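Putative metal binding protein (Coccidioides immitis, PDB 3CVG) probably binds a metal ion or other small ligand between two lobes, as a putative metal-binding member of the periplasmic binding protein superfamily. Local coordinates at residues H106-A117 and R198-Y208. Residues are numbered along the deposited sequence; the frame is centred on the assembly and turned at random.
Sequences HFMLIGPPSNPA and REYTITDYGTY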
loop_
_atom_site.group_PDB
_atom_site.type_symbol
_atom_site.label_atom_id
_atom_site.label_comp_id
_atom_site.label_asym_id
_atom_site.label_seq_id
_atom_site.Cartn_x
_atom_site.Cartn_y
_atom_site.Cartn_z
ATOM N N HIS A 106 -6.070 2.094 0.901
ATOM C CA HIS A 106 -6.296 2.806 2.151
ATOM C C HIS A 106 -5.622 2.149 3.352
ATOM O O HIS A 106 -5.632 0.927 3.491
ATOM C CB HIS A 106 -7.801 2.932 2.417
ATOM C CG HIS A 106 -8.580 3.445 1.241
ATOM N ND1 HIS A 106 -9.018 2.624 0.223
ATOM C CD2 HIS A 106 -8.936 4.705 0.888
ATOM C CE1 HIS A 106 -9.609 3.355 -0.706
ATOM N NE2 HIS A 106 -9.572 4.620 -0.327
ATOM N N PHE A 107 -5.021 2.974 4.203
ATOM C CA PHE A 107 -4.373 2.491 5.421
ATOM C C PHE A 107 -5.418 2.606 6.539
ATOM O O PHE A 107 -6.425 3.306 6.388
ATOM C CB PHE A 107 -3.169 3.379 5.786
ATOM C CG PHE A 107 -1.959 3.191 4.896
ATOM C CD1 PHE A 107 -1.224 2.011 4.933
ATOM C CD2 PHE A 107 -1.535 4.217 4.048
ATOM C CE1 PHE A 107 -0.075 1.853 4.144
ATOM C CE2 PHE A 107 -0.393 4.070 3.256
ATOM C CZ PHE A 107 0.339 2.884 3.305
HETATM N N MSE A 108 -5.190 1.914 7.649
HETATM C CA MSE A 108 -6.088 2.012 8.792
HETATM C C MSE A 108 -5.332 1.817 10.101
HETATM O O MSE A 108 -4.331 1.091 10.154
HETATM C CB MSE A 108 -7.257 1.008 8.700
HETATM C CG MSE A 108 -6.986 -0.318 7.989
HETATM SE SE MSE A 108 -8.644 -1.389 7.758
HETATM C CE MSE A 108 -8.795 -2.146 9.528
ATOM N N LEU A 109 -5.785 2.512 11.141
ATOM C CA LEU A 109 -5.193 2.378 12.467
ATOM C C LEU A 109 -6.156 1.483 13.228
ATOM O O LEU A 109 -7.342 1.799 13.351
ATOM C CB LEU A 109 -5.094 3.728 13.173
ATOM C CG LEU A 109 -4.591 3.650 14.616
ATOM C CD1 LEU A 109 -3.140 3.143 14.637
ATOM C CD2 LEU A 109 -4.706 5.020 15.267
ATOM N N ILE A 110 -5.660 0.349 13.702
ATOM C CA ILE A 110 -6.502 -0.572 14.444
ATOM C C ILE A 110 -5.861 -0.824 15.809
ATOM O O ILE A 110 -4.663 -0.597 15.992
ATOM C CB ILE A 110 -6.685 -1.894 13.658
ATOM C CG1 ILE A 110 -5.361 -2.659 13.566
ATOM C CG2 ILE A 110 -7.178 -1.590 12.244
ATOM C CD1 ILE A 110 -5.112 -3.599 14.734
ATOM N N GLY A 111 -6.663 -1.274 16.769
ATOM C CA GLY A 111 -6.143 -1.540 18.100
ATOM C C GLY A 111 -7.059 -2.479 18.866
ATOM O O GLY A 111 -8.123 -2.856 18.366
ATOM N N PRO A 112 -6.680 -2.877 20.090
ATOM C CA PRO A 112 -7.507 -3.785 20.888
ATOM C C PRO A 112 -8.812 -3.167 21.388
ATOM O O PRO A 112 -8.910 -1.956 21.576
ATOM C CB PRO A 112 -6.575 -4.173 22.033
ATOM C CG PRO A 112 -5.805 -2.918 22.264
ATOM C CD PRO A 112 -5.486 -2.449 20.845
ATOM N N PRO A 113 -9.838 -4.004 21.604
ATOM C CA PRO A 113 -11.142 -3.550 22.091
ATOM C C PRO A 113 -11.033 -2.797 23.421
ATOM O O PRO A 113 -11.825 -1.907 23.696
ATOM C CB PRO A 113 -11.928 -4.853 22.232
ATOM C CG PRO A 113 -11.374 -5.688 21.128
ATOM C CD PRO A 113 -9.887 -5.427 21.220
ATOM N N SER A 114 -10.047 -3.150 24.238
ATOM C CA SER A 114 -9.863 -2.490 25.533
ATOM C C SER A 114 -9.498 -1.016 25.389
ATOM O O SER A 114 -9.681 -0.234 26.319
ATOM C CB SER A 114 -8.792 -3.212 26.357
ATOM O OG SER A 114 -7.594 -3.371 25.615
ATOM N N ASN A 115 -8.962 -0.649 24.226
ATOM C CA ASN A 115 -8.606 0.734 23.942
ATOM C C ASN A 115 -7.910 1.440 25.113
ATOM O O ASN A 115 -8.403 2.444 25.629
ATOM C CB ASN A 115 -9.883 1.491 23.531
ATOM C CG ASN A 115 -9.600 2.853 22.929
ATOM O OD1 ASN A 115 -8.486 3.134 22.481
ATOM N ND2 ASN A 115 -10.624 3.705 22.894
ATOM N N PRO A 116 -6.748 0.924 25.547
ATOM C CA PRO A 116 -6.037 1.557 26.660
ATOM C C PRO A 116 -5.621 3.007 26.406
ATOM O O PRO A 116 -5.501 3.797 27.352
ATOM C CB PRO A 116 -4.850 0.615 26.895
ATOM C CG PRO A 116 -4.643 -0.032 25.542
ATOM C CD PRO A 116 -6.064 -0.307 25.117
ATOM N N ALA A 117 -5.416 3.363 25.138
ATOM C CA ALA A 117 -5.034 4.725 24.783
ATOM C C ALA A 117 -6.262 5.637 24.800
ATOM O O ALA A 117 -6.148 6.855 24.647
ATOM C CB ALA A 117 -4.391 4.750 23.408
ATOM N N ARG A 198 -2.564 -7.537 21.448
ATOM C CA ARG A 198 -3.337 -6.387 21.911
ATOM C C ARG A 198 -2.574 -5.073 21.725
ATOM O O ARG A 198 -2.452 -4.275 22.653
ATOM C CB ARG A 198 -3.734 -6.554 23.383
ATOM C CG ARG A 198 -4.681 -7.720 23.629
ATOM C CD ARG A 198 -5.086 -7.794 25.094
ATOM N NE ARG A 198 -3.962 -8.209 25.927
ATOM C CZ ARG A 198 -3.936 -8.114 27.251
ATOM N NH1 ARG A 198 -4.979 -7.613 27.905
ATOM N NH2 ARG A 198 -2.866 -8.522 27.919
ATOM N N GLU A 199 -2.062 -4.854 20.518
ATOM C CA GLU A 199 -1.327 -3.633 20.220
ATOM C C GLU A 199 -2.003 -2.872 19.086
ATOM O O GLU A 199 -2.759 -3.445 18.289
ATOM C CB GLU A 199 0.114 -3.961 19.810
ATOM C CG GLU A 199 0.859 -4.842 20.798
ATOM C CD GLU A 199 2.291 -5.148 20.384
ATOM O OE1 GLU A 199 2.623 -5.074 19.176
ATOM O OE2 GLU A 199 3.089 -5.487 21.277
ATOM N N TYR A 200 -1.742 -1.574 19.027
ATOM C CA TYR A 200 -2.272 -0.752 17.956
ATOM C C TYR A 200 -1.277 -0.899 16.812
ATOM O O TYR A 200 -0.103 -1.214 17.041
ATOM C CB TYR A 200 -2.322 0.717 18.365
ATOM C CG TYR A 200 -3.308 1.031 19.469
ATOM C CD1 TYR A 200 -4.546 1.613 19.184
ATOM C CD2 TYR A 200 -2.986 0.786 20.803
ATOM C CE1 TYR A 200 -5.440 1.949 20.207
ATOM C CE2 TYR A 200 -3.869 1.121 21.833
ATOM C CZ TYR A 200 -5.096 1.704 21.529
ATOM O OH TYR A 200 -5.958 2.051 22.551
ATOM N N THR A 201 -1.744 -0.697 15.587
ATOM C CA THR A 201 -0.859 -0.777 14.442
ATOM C C THR A 201 -1.513 -0.176 13.210
ATOM O O THR A 201 -2.739 -0.111 13.115
ATOM C CB THR A 201 -0.479 -2.237 14.110
ATOM O OG1 THR A 201 0.601 -2.239 13.176
ATOM C CG2 THR A 201 -1.666 -2.981 13.480
ATOM N N ILE A 202 -0.683 0.288 12.284
ATOM C CA ILE A 202 -1.185 0.815 11.026
ATOM C C ILE A 202 -1.083 -0.388 10.105
ATOM O O ILE A 202 -0.053 -1.065 10.074
ATOM C CB ILE A 202 -0.312 1.968 10.489
ATOM C CG1 ILE A 202 -0.579 3.241 11.306
ATOM C CG2 ILE A 202 -0.585 2.194 9.010
ATOM C CD1 ILE A 202 -1.974 3.836 11.129
ATOM N N THR A 203 -2.173 -0.671 9.400
ATOM C CA THR A 203 -2.242 -1.791 8.475
ATOM C C THR A 203 -3.005 -1.278 7.247
ATOM O O THR A 203 -3.271 -0.079 7.139
ATOM C CB THR A 203 -2.985 -3.006 9.129
ATOM O OG1 THR A 203 -2.976 -4.127 8.237
ATOM C CG2 THR A 203 -4.431 -2.649 9.462
ATOM N N ASP A 204 -3.348 -2.161 6.319
ATOM C CA ASP A 204 -4.085 -1.703 5.144
ATOM C C ASP A 204 -5.380 -2.485 4.986
ATOM O O ASP A 204 -5.519 -3.589 5.519
ATOM C CB ASP A 204 -3.229 -1.820 3.877
ATOM C CG ASP A 204 -2.803 -3.239 3.588
ATOM O OD1 ASP A 204 -1.855 -3.735 4.236
ATOM O OD2 ASP A 204 -3.420 -3.871 2.712
ATOM N N TYR A 205 -6.323 -1.906 4.250
ATOM C CA TYR A 205 -7.622 -2.527 4.042
ATOM C C TYR A 205 -7.563 -3.962 3.530
ATOM O O TYR A 205 -8.263 -4.830 4.051
ATOM C CB TYR A 205 -8.464 -1.675 3.085
ATOM C CG TYR A 205 -9.926 -2.078 3.032
ATOM C CD1 TYR A 205 -10.650 -2.308 4.204
ATOM C CD2 TYR A 205 -10.595 -2.196 1.809
ATOM C CE1 TYR A 205 -12.005 -2.645 4.161
ATOM C CE2 TYR A 205 -11.947 -2.526 1.753
ATOM C CZ TYR A 205 -12.644 -2.752 2.927
ATOM O OH TYR A 205 -13.968 -3.099 2.876
ATOM N N GLY A 206 -6.733 -4.203 2.515
ATOM C CA GLY A 206 -6.610 -5.533 1.931
ATOM C C GLY A 206 -6.111 -6.601 2.889
ATOM O O GLY A 206 -6.567 -7.750 2.857
ATOM N N THR A 207 -5.158 -6.229 3.737
ATOM C CA THR A 207 -4.609 -7.153 4.722
ATOM C C THR A 207 -5.716 -7.489 5.721
ATOM O O THR A 207 -5.888 -8.644 6.112
ATOM C CB THR A 207 -3.419 -6.512 5.459
ATOM O OG1 THR A 207 -2.397 -6.193 4.508
ATOM C CG2 THR A 207 -2.852 -7.466 6.512
ATOM N N TYR A 208 -6.465 -6.467 6.120
ATOM C CA TYR A 208 -7.578 -6.627 7.050
ATOM C C TYR A 208 -8.593 -7.655 6.527
ATOM O O TYR A 208 -9.066 -8.530 7.271
ATOM C CB TYR A 208 -8.275 -5.276 7.248
ATOM C CG TYR A 208 -9.576 -5.341 8.009
ATOM C CD1 TYR A 208 -9.604 -5.709 9.358
ATOM C CD2 TYR A 208 -10.785 -5.037 7.383
ATOM C CE1 TYR A 208 -10.801 -5.776 10.061
ATOM C CE2 TYR A 208 -11.999 -5.101 8.083
ATOM C CZ TYR A 208 -11.995 -5.467 9.420
ATOM O OH TYR A 208 -13.179 -5.526 10.115
#
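Strand 106-111 and strand 200-204 run antiparallel, their axes 4.4 Å apart at closest, with Met108 facing Thr203 and Ile110 facing Thr201 in hydrogen-bonded pairs. Four backbone bonds join these pairs, and a fifth, Tyr205 N to His106 O at 3.0 Å, carries the ladder into helix 205-208. Asp204 is its N-cap, OD2 accepting from Thr207 N. On the face bearing Met108 and Ile110, the side chain of Met108, a selenomethionine, bends at chi3 (-80°) and lays its CE over one face of the Tyr208 ring, 3.9 Å from the centroid, while its SE meets the edge of Tyr205. Ile110 CG1 lies alongside Thr201 CG2, and helix 187-196 packs on this face. On the other, Leu109 CB meets Ile202 CD1 at 3.7 Å under helices 125-138 and 155-166. Beyond the ladder, Tyr200 reaches into the loop after strand 106-111, which opens with the type I turn Pro112-Asn115. Pro112 CD sits over the centre of the Tyr200 ring in a CH-pi contact. Tyr200 OH donates to Asn115 OD1 (2.8 Å) on an in-plane lone pair and accepts from Ala117 N (3.0 Å), so two bonds hold the phenol oxygen. Helices on both faces are consistent with an alpha/beta lobe of a periplasmic binding protein, with a calcium ion about 5 Å from the Phe107 side chain.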